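Local coordinates for malonyl-CoA-[acyl-carrier-protein] transacylase (PDB 3TQE) that probably transfers the malonyl group of malonyl-CoA to holo-acyl carrier protein, the step that supplies malonyl-ACP for fatty acid synthesis, at residues 44-49 and 63-68; 95-100 and 116-121; 123-128 and 207-212; 134-139 and 170-175; 234-239 and 255-260. All coordinates share one frame; numbering follows the deposited sequence.

Contact 1 (44-49 and 63-68); sequences LAYDLW and TQFTQP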
# COMPACT_ATOMS: atom_id res chain seq x y z
N LEU A 44 12.25 8.68 13.81
CA LEU A 44 12.07 7.37 14.44
C LEU A 44 13.01 7.13 15.60
O LEU A 44 12.76 6.27 16.45
CB LEU A 44 12.30 6.27 13.41
CG LEU A 44 11.27 6.21 12.30
CD1 LEU A 44 11.83 5.43 11.11
CD2 LEU A 44 9.97 5.63 12.81
N ALA A 45 14.14 7.83 15.56
CA ALA A 45 15.21 7.72 16.56
C ALA A 45 16.08 6.47 16.45
O ALA A 45 16.84 6.17 17.35
CB ALA A 45 14.69 7.91 18.01
N TYR A 46 16.04 5.79 15.31
CA TYR A 46 16.99 4.74 14.99
C TYR A 46 17.31 4.86 13.51
O TYR A 46 16.64 5.59 12.77
CB TYR A 46 16.46 3.34 15.31
CG TYR A 46 15.24 2.93 14.52
CD1 TYR A 46 15.38 2.30 13.30
CD2 TYR A 46 13.96 3.21 14.96
CE1 TYR A 46 14.29 1.96 12.53
CE2 TYR A 46 12.86 2.83 14.22
CZ TYR A 46 13.04 2.20 13.00
OH TYR A 46 11.96 1.86 12.27
N ASP A 47 18.36 4.16 13.09
CA ASP A 47 18.87 4.26 11.73
C ASP A 47 18.08 3.34 10.84
O ASP A 47 18.29 2.12 10.78
CB ASP A 47 20.35 3.92 11.72
CG ASP A 47 20.99 4.11 10.38
OD1 ASP A 47 20.28 4.19 9.35
OD2 ASP A 47 22.23 4.15 10.36
N LEU A 48 17.10 3.91 10.17
CA LEU A 48 16.22 3.13 9.34
C LEU A 48 16.94 2.52 8.15
O LEU A 48 16.64 1.41 7.75
CB LEU A 48 15.07 3.99 8.88
CG LEU A 48 14.01 3.29 8.05
CD1 LEU A 48 13.34 2.12 8.77
CD2 LEU A 48 12.96 4.35 7.62
N TRP A 49 17.86 3.26 7.56
CA TRP A 49 18.59 2.71 6.42
C TRP A 49 19.37 1.46 6.82
O TRP A 49 19.32 0.45 6.15
CB TRP A 49 19.52 3.75 5.87
CG TRP A 49 20.28 3.31 4.67
CD1 TRP A 49 21.61 3.07 4.62
CD2 TRP A 49 19.77 3.11 3.36
NE1 TRP A 49 21.98 2.74 3.33
CE2 TRP A 49 20.86 2.75 2.54
CE3 TRP A 49 18.51 3.18 2.79
CZ2 TRP A 49 20.71 2.46 1.19
CZ3 TRP A 49 18.36 2.93 1.45
CH2 TRP A 49 19.46 2.57 0.65
N THR A 63 5.63 -5.19 11.73
CA THR A 63 4.80 -4.11 11.21
C THR A 63 5.30 -2.73 11.60
O THR A 63 5.27 -1.77 10.84
CB THR A 63 3.32 -4.32 11.72
OG1 THR A 63 3.19 -3.87 13.06
CG2 THR A 63 2.95 -5.79 11.71
N GLN A 64 5.74 -2.61 12.84
CA GLN A 64 6.17 -1.30 13.30
C GLN A 64 7.40 -0.80 12.59
O GLN A 64 7.65 0.39 12.59
CB GLN A 64 6.45 -1.28 14.80
CG GLN A 64 7.61 -2.10 15.27
CD GLN A 64 7.88 -1.89 16.76
OE1 GLN A 64 7.61 -0.83 17.30
NE2 GLN A 64 8.37 -2.94 17.42
N PHE A 65 8.17 -1.72 12.01
CA PHE A 65 9.30 -1.35 11.17
C PHE A 65 8.94 -1.31 9.68
O PHE A 65 9.39 -0.43 8.96
CB PHE A 65 10.46 -2.30 11.38
CG PHE A 65 10.98 -2.30 12.78
CD1 PHE A 65 11.67 -1.23 13.26
CD2 PHE A 65 10.70 -3.34 13.64
CE1 PHE A 65 12.12 -1.21 14.57
CE2 PHE A 65 11.16 -3.33 14.95
CZ PHE A 65 11.87 -2.26 15.40
N THR A 66 8.15 -2.27 9.23
CA THR A 66 7.80 -2.37 7.82
C THR A 66 7.14 -1.10 7.35
O THR A 66 7.43 -0.59 6.27
CB THR A 66 6.83 -3.49 7.56
OG1 THR A 66 7.29 -4.68 8.16
CG2 THR A 66 6.56 -3.68 6.09
N GLN A 67 6.23 -0.58 8.17
CA GLN A 67 5.48 0.56 7.72
C GLN A 67 6.33 1.81 7.47
O GLN A 67 6.28 2.38 6.40
CB GLN A 67 4.25 0.82 8.57
CG GLN A 67 3.29 -0.36 8.45
CD GLN A 67 1.89 -0.10 8.93
OE1 GLN A 67 1.38 1.01 8.83
NE2 GLN A 67 1.23 -1.16 9.40
N PRO A 68 7.11 2.25 8.45
CA PRO A 68 7.96 3.40 8.16
C PRO A 68 9.03 3.10 7.09
O PRO A 68 9.38 3.99 6.34
CB PRO A 68 8.60 3.76 9.51
CG PRO A 68 8.37 2.58 10.36
CD PRO A 68 7.15 1.88 9.87
O HOH W 1 9.71 1.85 13.59
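Tyr46 and Phe65 meet in an offset edge-to-face pair, the CD1-CE1 edge of the phenylalanine turned toward the tyrosine face near its hydroxyl end. The ring planes stand at 76° and the centroids are 5.6 Å apart; the nearest approach of the rings is at the phenol end, Phe65 CD1 lying 3.7 Å from Tyr46 CZ. The hydroxyl itself lies at the rim of the Phe65 ring, close to its plane. Water 1 sits in the plane of the tyrosine ring, accepts a hydrogen bond from Tyr46 OH at 2.6 Å, and donates to Gln64 O at 2.7 Å, tying the phenol to the backbone of helix 63-83. Next to the aromatic pair, Pro68 CB touches both branches of Leu44, its distance to Leu44 CD1 being 4.0 Å, while Leu48 CD2 rests against the carbonyl of Pro68. Tyr46 CG stands between the backbone N and the carbonyl carbon (chi1 63°), which carries the ring across toward Phe65. Further out, Leu51 touches both aromatic side chains, Leu44 also leans on Val115 and Glu119 of helix 111-128, and Pro68 O accepts a bond from Thr72 OG1. Asp47 is the N-cap of helix 48-54, its OD1 bonded to Ala50 N. The arrangement is plain helix packing in the acyl transferase domain: the turn linking helices 31-44 and 48-54 lies against the first turns of helix 63-83.

Contact 2 (95-100 and 116-121); sequences HSLGEY and KLVEKR. With GLY (glycine), chain B.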
# COMPACT_ATOMS: atom_id res chain seq x y z
N HIS A 95 -1.45 1.35 -1.96
CA HIS A 95 -2.12 0.18 -1.44
C HIS A 95 -1.86 0.13 0.06
O HIS A 95 -0.75 -0.11 0.50
CB HIS A 95 -1.63 -1.03 -2.20
CG HIS A 95 -2.42 -2.27 -1.96
ND1 HIS A 95 -2.47 -2.91 -0.73
CD2 HIS A 95 -3.17 -3.01 -2.81
CE1 HIS A 95 -3.24 -3.99 -0.84
NE2 HIS A 95 -3.67 -4.07 -2.09
N SER A 96 -2.92 0.40 0.84
CA SER A 96 -2.89 0.42 2.32
C SER A 96 -1.87 1.41 2.90
O SER A 96 -2.08 2.60 2.88
CB SER A 96 -2.78 -1.01 2.87
OG SER A 96 -2.98 -1.01 4.29
N LEU A 97 -0.74 0.94 3.39
CA LEU A 97 0.29 1.82 3.81
C LEU A 97 0.68 2.78 2.69
O LEU A 97 1.02 3.94 2.93
CB LEU A 97 1.50 1.01 4.23
CG LEU A 97 2.77 1.72 4.61
CD1 LEU A 97 2.52 2.75 5.74
CD2 LEU A 97 3.73 0.62 4.90
N GLY A 98 0.62 2.31 1.45
CA GLY A 98 0.99 3.14 0.34
C GLY A 98 0.18 4.40 0.22
O GLY A 98 0.61 5.37 -0.37
N GLU A 99 -1.02 4.40 0.77
CA GLU A 99 -1.84 5.58 0.70
C GLU A 99 -1.19 6.75 1.45
O GLU A 99 -1.31 7.89 1.04
CB GLU A 99 -3.21 5.23 1.27
CG GLU A 99 -4.21 6.33 1.21
CD GLU A 99 -5.63 5.75 1.17
OE1 GLU A 99 -5.89 4.85 0.32
OE2 GLU A 99 -6.46 6.21 1.99
N TYR A 100 -0.43 6.44 2.51
CA TYR A 100 0.28 7.49 3.22
C TYR A 100 1.38 8.04 2.38
O TYR A 100 1.66 9.23 2.44
CB TYR A 100 0.85 6.98 4.54
CG TYR A 100 -0.24 6.68 5.54
CD1 TYR A 100 -0.58 7.61 6.48
CD2 TYR A 100 -0.96 5.48 5.50
CE1 TYR A 100 -1.59 7.37 7.38
CE2 TYR A 100 -2.02 5.25 6.39
CZ TYR A 100 -2.29 6.19 7.35
OH TYR A 100 -3.32 5.97 8.23
N LYS A 116 6.28 9.15 11.58
CA LYS A 116 5.90 8.86 12.96
C LYS A 116 4.50 8.24 13.01
O LYS A 116 4.22 7.33 13.79
CB LYS A 116 5.94 10.11 13.79
CG LYS A 116 7.30 10.70 13.95
CD LYS A 116 7.25 11.89 14.88
CE LYS A 116 8.60 12.50 15.09
NZ LYS A 116 8.42 13.81 15.82
N LEU A 117 3.61 8.75 12.17
CA LEU A 117 2.25 8.29 12.17
C LEU A 117 2.16 6.82 11.73
O LEU A 117 1.39 6.04 12.28
CB LEU A 117 1.41 9.15 11.24
CG LEU A 117 -0.06 8.83 11.19
CD1 LEU A 117 -0.72 9.04 12.54
CD2 LEU A 117 -0.68 9.68 10.11
N VAL A 118 2.91 6.44 10.70
CA VAL A 118 2.80 5.06 10.25
C VAL A 118 3.52 4.10 11.16
O VAL A 118 3.15 2.94 11.22
CB VAL A 118 3.18 4.86 8.77
CG1 VAL A 118 2.31 5.72 7.85
CG2 VAL A 118 4.67 5.06 8.52
N GLU A 119 4.53 4.58 11.90
CA GLU A 119 5.08 3.76 12.94
C GLU A 119 4.00 3.44 13.96
O GLU A 119 3.85 2.29 14.36
CB GLU A 119 6.25 4.43 13.61
CG GLU A 119 6.81 3.57 14.72
CD GLU A 119 7.94 4.19 15.46
OE1 GLU A 119 7.80 5.36 15.87
OE2 GLU A 119 8.97 3.48 15.63
N LYS A 120 3.23 4.45 14.34
CA LYS A 120 2.14 4.22 15.27
C LYS A 120 1.08 3.32 14.67
O LYS A 120 0.56 2.42 15.33
CB LYS A 120 1.51 5.53 15.72
CG LYS A 120 2.33 6.30 16.74
CD LYS A 120 1.80 7.71 16.85
CE LYS A 120 2.58 8.53 17.84
NZ LYS A 120 2.09 9.95 17.84
N ARG A 121 0.78 3.54 13.41
CA ARG A 121 -0.19 2.69 12.73
C ARG A 121 0.23 1.23 12.83
O ARG A 121 -0.57 0.36 13.15
CB ARG A 121 -0.35 3.12 11.29
CG ARG A 121 -1.34 2.32 10.47
CD ARG A 121 -1.37 2.91 9.10
NE ARG A 121 -2.37 2.32 8.20
CZ ARG A 121 -2.17 1.27 7.41
NH1 ARG A 121 -1.01 0.63 7.40
NH2 ARG A 121 -3.15 0.85 6.62
N GLY B . -2.41 -4.92 4.46
CA GLY B . -1.20 -4.16 4.90
C GLY B . -1.53 -2.97 5.78
O GLY B . -0.77 -1.99 5.93
OXT GLY B . -2.61 -2.95 6.36
O HOH W 2 -4.80 3.91 7.67
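The backbones of Leu97 and Val118 come nearest, with CA atoms 7.6 Å apart, where the start of helix 97-105 faces the middle of helix 111-128. Ser96 occupies the sharp turn after strand 91-94, and its positive phi of 58° fits the nucleophile elbow of acyl transferases; it is the predicted active-site serine, and its OG is hydrogen-bonded to His205 NE2. Beside that turn, Leu97, Tyr100, Leu117 and Val118 form an apolar patch. Val118 CG1 lies over one face of the Tyr100 ring in a CH-pi contact, 3.9 Å from the centroid, and also touches Leu97 CD1 at 3.6 Å. Leu117 CD2 comes to the ring edge, near its plane, at Tyr100 CE1. The extended chain of Arg121, with CG anti to the backbone N, passes the phenol end of Tyr100 obliquely, the ring and guanidinium planes 60° apart. In the guanidinium plane lie water 2, which bridges Arg121 NE to Tyr100 OH, Ser96 OG, which NH2 reaches but whose modelled place is less sure, and the O atom of the bound glycine. Gln254 OE1, at NH2, and Gln67 OE1 of helix 63-83, at NH1, are further hydrogen-bond partners. Such an arginine is suited to hold a carboxylate, as it does here: Arg121 NH1 donates to glycine O at 3.0 Å, with an N-H...O angle of 167°.

Contact 3 (123-128 and 207-212); sequences QYMQEA and PLMQPA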
# COMPACT_ATOMS: atom_id res chain seq x y z
N GLN A 123 2.35 -0.10 15.01
CA GLN A 123 2.32 -0.51 16.42
C GLN A 123 0.90 -0.83 16.85
O GLN A 123 0.66 -1.89 17.44
CB GLN A 123 2.94 0.56 17.31
CG GLN A 123 4.45 0.64 17.09
CD GLN A 123 5.12 1.78 17.79
OE1 GLN A 123 4.49 2.75 18.15
NE2 GLN A 123 6.46 1.66 17.97
N TYR A 124 -0.03 0.04 16.53
CA TYR A 124 -1.39 -0.18 16.99
C TYR A 124 -2.00 -1.41 16.32
O TYR A 124 -2.73 -2.17 16.94
CB TYR A 124 -2.26 1.02 16.71
CG TYR A 124 -1.84 2.30 17.34
CD1 TYR A 124 -1.04 2.34 18.44
CD2 TYR A 124 -2.27 3.49 16.83
CE1 TYR A 124 -0.65 3.56 19.01
CE2 TYR A 124 -1.91 4.69 17.40
CZ TYR A 124 -1.11 4.71 18.50
OH TYR A 124 -0.75 5.92 19.04
N MSE A 125 -1.75 -1.57 15.03
CA MSE A 125 -2.31 -2.72 14.32
C MSE A 125 -1.77 -4.02 14.87
O MSE A 125 -2.51 -4.98 15.01
CB MSE A 125 -2.02 -2.61 12.83
CG MSE A 125 -2.82 -1.51 12.17
SE MSE A 125 -2.42 -1.29 10.30
CE MSE A 125 -0.84 -2.41 10.24
N GLN A 126 -0.50 -4.03 15.20
CA GLN A 126 0.12 -5.21 15.77
C GLN A 126 -0.54 -5.63 17.07
O GLN A 126 -0.61 -6.82 17.40
CB GLN A 126 1.58 -4.90 16.05
CG GLN A 126 2.35 -6.03 16.64
CD GLN A 126 2.62 -7.05 15.64
OE1 GLN A 126 1.99 -8.13 15.60
NE2 GLN A 126 3.52 -6.71 14.74
N GLU A 127 -0.98 -4.64 17.84
CA GLU A 127 -1.51 -4.87 19.17
C GLU A 127 -2.98 -5.16 19.19
O GLU A 127 -3.53 -5.54 20.24
CB GLU A 127 -1.21 -3.65 20.03
CG GLU A 127 0.26 -3.47 20.25
CD GLU A 127 0.59 -2.31 21.20
OE1 GLU A 127 -0.35 -1.85 21.89
OE2 GLU A 127 1.78 -1.87 21.24
N ALA A 128 -3.66 -5.02 18.05
CA ALA A 128 -5.11 -5.07 18.07
C ALA A 128 -5.65 -6.44 18.40
O ALA A 128 -6.66 -6.54 19.06
CB ALA A 128 -5.68 -4.61 16.75
N PRO A 207 -12.95 -5.63 10.83
CA PRO A 207 -13.34 -5.03 12.09
C PRO A 207 -12.46 -5.37 13.29
O PRO A 207 -12.49 -4.66 14.29
CB PRO A 207 -14.76 -5.59 12.29
CG PRO A 207 -15.24 -5.78 10.94
CD PRO A 207 -14.10 -6.27 10.16
N LEU A 208 -11.63 -6.40 13.19
CA LEU A 208 -10.68 -6.65 14.27
C LEU A 208 -9.67 -5.55 14.47
O LEU A 208 -9.03 -5.47 15.50
CB LEU A 208 -9.94 -7.96 14.06
CG LEU A 208 -10.85 -9.18 14.04
CD1 LEU A 208 -9.99 -10.39 13.85
CD2 LEU A 208 -11.68 -9.26 15.32
N MSE A 209 -9.52 -4.68 13.47
CA MSE A 209 -8.64 -3.55 13.60
C MSE A 209 -9.29 -2.37 14.31
O MSE A 209 -8.63 -1.36 14.50
CB MSE A 209 -8.16 -3.11 12.23
CG MSE A 209 -7.18 -4.00 11.57
SE MSE A 209 -5.51 -4.27 12.54
CE MSE A 209 -5.94 -5.97 13.33
N GLN A 210 -10.55 -2.48 14.71
CA GLN A 210 -11.19 -1.33 15.30
C GLN A 210 -10.41 -0.74 16.50
O GLN A 210 -10.32 0.46 16.63
CB GLN A 210 -12.63 -1.62 15.68
CG GLN A 210 -13.39 -0.38 16.09
CD GLN A 210 -13.56 0.64 14.98
OE1 GLN A 210 -13.95 0.31 13.86
NE2 GLN A 210 -13.25 1.91 15.28
N PRO A 211 -9.83 -1.58 17.37
CA PRO A 211 -9.09 -0.97 18.47
C PRO A 211 -7.92 -0.12 18.00
O PRO A 211 -7.60 0.90 18.58
CB PRO A 211 -8.58 -2.18 19.25
CG PRO A 211 -9.53 -3.26 18.91
CD PRO A 211 -9.95 -3.04 17.51
N ALA A 212 -7.27 -0.56 16.93
CA ALA A 212 -6.18 0.20 16.35
C ALA A 212 -6.68 1.47 15.71
O ALA A 212 -6.04 2.50 15.80
CB ALA A 212 -5.46 -0.65 15.32
O HOH W 3 -9.51 -6.79 17.84
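Ala212 is the small bump on one helix that beds against the backbone of the other, its CB 3.5 Å from Tyr124 O and 3.9 Å from Tyr124 CB. Nothing larger than a methyl separates the chains here, and the CA atoms of Tyr124 and Ala212 approach to 4.8 Å. One turn on, Ala128 supplies the reciprocal bump: its CB enters the hollow formed by Leu208 O, the CE methyl of Met209, a selenomethionine, and Ala212 CB, lying 3.7 Å from Met209 CE. This alanine-based approach joins the last turns of helix 111-128 to the 3-10 turn and first turn of helix 210-220, just after the predicted active-site His205. Met209 bends at chi2 (-60°) and chi3, which folds its selenium back across Met125; Met209 SE is 3.9 Å from Met125 CG, and the two side chains cross at about a right angle. Beyond CG, Met125 leads off toward Leu255 and the bound glycine. The Tyr124 ring leads away from residues 207-212 but stays on helix 210-220, packing on Arg215 and Leu216, with its OH bonded to Asp219 OD2. At the outer end, where Pro211 CG nears Ala128 O, water 3 donates to both Ala128 O, at 3.1 Å, and Leu208 O, at 2.7 Å.

Contact 4 (134-139 and 170-175); sequences GAMGAI and QTVISG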
# COMPACT_ATOMS: atom_id res chain seq x y z
N GLY A 134 -5.42 -13.91 14.83
CA GLY A 134 -5.83 -13.37 13.54
C GLY A 134 -5.04 -13.99 12.42
O GLY A 134 -3.97 -14.59 12.60
N ALA A 135 -5.55 -13.80 11.22
CA ALA A 135 -4.87 -14.29 10.04
C ALA A 135 -5.39 -13.56 8.81
O ALA A 135 -6.42 -12.91 8.83
CB ALA A 135 -5.09 -15.81 9.87
N MSE A 136 -4.61 -13.70 7.74
CA MSE A 136 -5.02 -13.30 6.42
C MSE A 136 -4.73 -14.42 5.48
O MSE A 136 -3.83 -15.22 5.70
CB MSE A 136 -4.28 -12.04 5.95
CG MSE A 136 -4.49 -10.86 6.86
SE MSE A 136 -3.82 -9.19 6.19
CE MSE A 136 -5.28 -8.78 5.04
N GLY A 137 -5.51 -14.48 4.42
CA GLY A 137 -5.38 -15.51 3.43
C GLY A 137 -5.68 -15.02 2.04
O GLY A 137 -6.54 -14.21 1.84
N ALA A 138 -4.96 -15.57 1.08
CA ALA A 138 -5.12 -15.22 -0.31
C ALA A 138 -5.93 -16.26 -1.02
O ALA A 138 -5.67 -17.46 -0.85
CB ALA A 138 -3.76 -15.13 -0.95
N ILE A 139 -6.89 -15.81 -1.81
CA ILE A 139 -7.73 -16.68 -2.60
C ILE A 139 -7.58 -16.25 -4.04
O ILE A 139 -7.80 -15.08 -4.36
CB ILE A 139 -9.18 -16.60 -2.20
CG1 ILE A 139 -9.34 -17.02 -0.73
CG2 ILE A 139 -10.03 -17.48 -3.10
CD1 ILE A 139 -10.73 -16.84 -0.20
N GLN A 170 -8.29 -12.23 -7.50
CA GLN A 170 -7.33 -12.35 -6.42
C GLN A 170 -7.82 -11.48 -5.27
O GLN A 170 -7.88 -10.25 -5.38
CB GLN A 170 -5.95 -11.91 -6.88
CG GLN A 170 -4.88 -11.99 -5.83
CD GLN A 170 -3.50 -11.64 -6.39
OE1 GLN A 170 -3.18 -11.91 -7.55
NE2 GLN A 170 -2.67 -11.03 -5.56
N THR A 171 -8.17 -12.12 -4.17
CA THR A 171 -8.71 -11.40 -3.03
C THR A 171 -8.00 -11.94 -1.81
O THR A 171 -7.82 -13.13 -1.70
CB THR A 171 -10.25 -11.64 -2.90
OG1 THR A 171 -10.94 -11.13 -4.05
CG2 THR A 171 -10.83 -10.99 -1.64
N VAL A 172 -7.66 -11.06 -0.89
CA VAL A 172 -7.16 -11.46 0.43
C VAL A 172 -8.27 -11.27 1.43
O VAL A 172 -8.98 -10.27 1.41
CB VAL A 172 -5.95 -10.62 0.85
CG1 VAL A 172 -5.46 -11.02 2.22
CG2 VAL A 172 -4.83 -10.74 -0.19
N ILE A 173 -8.48 -12.30 2.24
CA ILE A 173 -9.42 -12.25 3.34
C ILE A 173 -8.68 -12.10 4.66
O ILE A 173 -7.50 -12.39 4.76
CB ILE A 173 -10.35 -13.48 3.36
CG1 ILE A 173 -9.58 -14.78 3.61
CG2 ILE A 173 -11.14 -13.53 2.04
CD1 ILE A 173 -10.49 -16.03 3.91
N SER A 174 -9.39 -11.63 5.66
CA SER A 174 -8.83 -11.32 6.94
C SER A 174 -9.84 -11.63 8.03
O SER A 174 -11.03 -11.51 7.80
CB SER A 174 -8.53 -9.83 6.96
OG SER A 174 -7.81 -9.51 8.11
N GLY A 175 -9.35 -11.98 9.21
CA GLY A 175 -10.21 -12.14 10.36
C GLY A 175 -9.58 -13.04 11.39
O GLY A 175 -8.37 -13.15 11.50
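Gly137 O receives the backbone N-H of Ile173 at 2.8 Å and is also approached by the CA-H of Val172, with Val172 CA 3.2 Å away. The return bond from Gly137 N to Ile173 O is less direct, its donor tilted 28° from the carbonyl plane. Reciprocal pairs of bonds also join Ala135 with Gly175 and Ile139 with Thr171, so strands 134-140 and 170-174 run antiparallel, their axes at 162°. Met136 with Ser174 and Ala138 with Val172 are the non-hydrogen-bonded pairs between them. On the face of Met136, the selenomethionine chain bends at chi3 (81°) to lay its CE methyl 3.6 Å from Val172 CG1 and near Ser174 CB; Ser174 OG itself bonds Ser204 O. On the opposite face, Ile139 CD1 meets Ile173 CG2 at 4.0 Å, and both isoleucines pack on Ile147 and Leu184 of helices 144-155 and 177-189. Gly137, paired with Ile173, has no side chain, and Ile173 CG1 lies 3.6 Å from Gly137 O. These are central strands of the mixed sheet in the smaller, ferredoxin-like subdomain of FabD-type transacylases. The chemistry implies a division of labour: backbone bonds set the register, one face packs helices, and the other puts the side chain of Met136 about 5 Å from the bound glycine.

Contact 5 (234-239 and 255-260); sequences HNVDVV and LVRPVR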
# COMPACT_ATOMS: atom_id res chain seq x y z
N HIS A 234 -8.48 7.21 -2.61
CA HIS A 234 -8.44 6.43 -1.38
C HIS A 234 -8.97 5.02 -1.54
O HIS A 234 -9.91 4.77 -2.26
CB HIS A 234 -9.23 7.15 -0.31
CG HIS A 234 -8.58 8.40 0.15
ND1 HIS A 234 -7.65 8.41 1.17
CD2 HIS A 234 -8.66 9.67 -0.32
CE1 HIS A 234 -7.21 9.65 1.33
NE2 HIS A 234 -7.81 10.43 0.45
N ASN A 235 -8.36 4.14 -0.79
CA ASN A 235 -8.67 2.72 -0.81
C ASN A 235 -10.07 2.41 -0.39
O ASN A 235 -10.64 1.42 -0.84
CB ASN A 235 -7.77 1.98 0.16
CG ASN A 235 -6.33 1.88 -0.29
OD1 ASN A 235 -5.94 2.12 -1.46
ND2 ASN A 235 -5.53 1.46 0.65
N VAL A 236 -10.58 3.17 0.57
CA VAL A 236 -11.80 2.75 1.23
C VAL A 236 -13.00 3.06 0.40
O VAL A 236 -13.97 2.30 0.43
CB VAL A 236 -11.89 3.37 2.63
CG1 VAL A 236 -12.05 4.86 2.57
CG2 VAL A 236 -12.97 2.73 3.44
N ASP A 237 -12.93 4.15 -0.37
CA ASP A 237 -14.07 4.63 -1.12
C ASP A 237 -13.85 4.91 -2.60
O ASP A 237 -14.78 5.29 -3.33
CB ASP A 237 -14.67 5.85 -0.42
CG ASP A 237 -13.68 6.94 -0.19
OD1 ASP A 237 -12.56 6.86 -0.72
OD2 ASP A 237 -14.01 7.87 0.59
N VAL A 238 -12.62 4.73 -3.05
CA VAL A 238 -12.28 4.87 -4.44
C VAL A 238 -12.59 6.27 -4.98
O VAL A 238 -13.02 6.46 -6.11
CB VAL A 238 -12.95 3.79 -5.32
CG1 VAL A 238 -12.19 3.63 -6.63
CG2 VAL A 238 -13.01 2.43 -4.59
N VAL A 239 -12.34 7.26 -4.16
CA VAL A 239 -12.41 8.65 -4.59
C VAL A 239 -11.33 9.47 -3.93
O VAL A 239 -10.74 9.07 -2.94
CB VAL A 239 -13.76 9.29 -4.32
CG1 VAL A 239 -14.86 8.55 -5.06
CG2 VAL A 239 -14.01 9.31 -2.89
N LEU A 255 -8.57 1.15 7.88
CA LEU A 255 -8.06 0.11 8.74
C LEU A 255 -9.04 -1.02 8.89
O LEU A 255 -8.64 -2.15 9.13
CB LEU A 255 -7.74 0.67 10.11
CG LEU A 255 -6.60 1.67 10.13
CD1 LEU A 255 -6.64 2.48 11.44
CD2 LEU A 255 -5.29 0.96 9.91
N VAL A 256 -10.32 -0.71 8.79
CA VAL A 256 -11.37 -1.68 9.10
C VAL A 256 -12.20 -2.11 7.91
O VAL A 256 -13.14 -2.90 8.07
CB VAL A 256 -12.27 -1.18 10.24
CG1 VAL A 256 -11.49 -1.07 11.52
CG2 VAL A 256 -12.92 0.17 9.88
N ARG A 257 -11.86 -1.62 6.73
CA ARG A 257 -12.61 -1.90 5.54
C ARG A 257 -11.67 -2.37 4.45
O ARG A 257 -10.48 -2.11 4.50
CB ARG A 257 -13.36 -0.65 5.10
CG ARG A 257 -14.50 -0.31 6.01
CD ARG A 257 -15.53 -1.42 6.03
NE ARG A 257 -16.60 -1.19 5.07
CZ ARG A 257 -17.84 -0.85 5.40
NH1 ARG A 257 -18.19 -0.72 6.68
NH2 ARG A 257 -18.75 -0.65 4.46
N PRO A 258 -12.22 -3.04 3.44
CA PRO A 258 -11.34 -3.59 2.42
C PRO A 258 -10.66 -2.54 1.57
O PRO A 258 -11.21 -1.48 1.33
CB PRO A 258 -12.25 -4.44 1.55
CG PRO A 258 -13.55 -4.12 1.94
CD PRO A 258 -13.59 -3.51 3.28
N VAL A 259 -9.47 -2.90 1.12
CA VAL A 259 -8.74 -2.09 0.16
C VAL A 259 -9.32 -2.41 -1.21
O VAL A 259 -9.17 -3.51 -1.74
CB VAL A 259 -7.26 -2.43 0.19
CG1 VAL A 259 -6.48 -1.73 -0.91
CG2 VAL A 259 -6.70 -2.09 1.54
N ARG A 260 -9.93 -1.40 -1.83
CA ARG A 260 -10.62 -1.59 -3.08
C ARG A 260 -9.68 -1.30 -4.23
O ARG A 260 -9.86 -0.35 -4.99
CB ARG A 260 -11.88 -0.74 -3.11
CG ARG A 260 -12.84 -1.18 -2.04
CD ARG A 260 -13.87 -0.16 -1.76
NE ARG A 260 -14.79 -0.00 -2.87
CZ ARG A 260 -15.81 0.86 -2.88
NH1 ARG A 260 -16.03 1.68 -1.86
NH2 ARG A 260 -16.61 0.91 -3.92
O HOH W 4 -13.75 -0.33 1.52
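Arg260 grips the 234-239 loop twice, through its backbone and its side chain. Its N donates to Asn235 O at 3.1 Å, and its NH1 to Val236 O at 3.1 Å with an N-H...O angle of 160°. The second acceptor lies near the guanidinium plane, although the donor is tilted 24° from the plane of the carbonyl. Val236 O also takes a bond from water 4, at 2.9 Å, which donates in turn to Pro258 O, so the carbonyl is held by two donors. The same guanidinium also makes a salt bridge, from NE to Glu263 OE1 of helix 261-270, and a bend at chi3 (69°) brings the group back over the loop. Val238 CG2 lies over one face of the guanidinium, toward its rim, 3.5 Å from Arg260 NE. Here the loop ahead of helix 244-254 is fastened to the short edge strand 259-260 of the mixed sheet, where Val259 bonds the backbones of Ala163 and Leu165. Farther along, Val259 CG1 lies beside the Asn235 side chain, 3.7 Å from Asn235 CG, the two pointing the same way; Val259 also touches His95 and His205 near the predicted active site. On the outer side Val236 CG2 packs obliquely on Arg257 CB at 3.8 Å.

How the contacts relate
Contacts 1, 2, 3 and 5 follow one another along the chain, with contact 4 nested inside the loop closed by contact 3. Contacts 2 and 3 share helix 111-128, their centres 13 Å apart. Contact 1 touches both through helix 63-83, with Gln64 bonding Gln123 of contact 3. Glu99 of contact 2 reaches His234 and the backbone of Asn235 in contact 5, 14 Å away between centres. Contacts 4 and 5 do not touch but belong to the same mixed sheet. Contact 1 lies on the far side of the chain's centre from contact 5. Contacts 2 to 5 each bring a side chain to within about 6 Å of the glycine bound at the predicted Ser96-His205 site, where the helical body meets the smaller sheet.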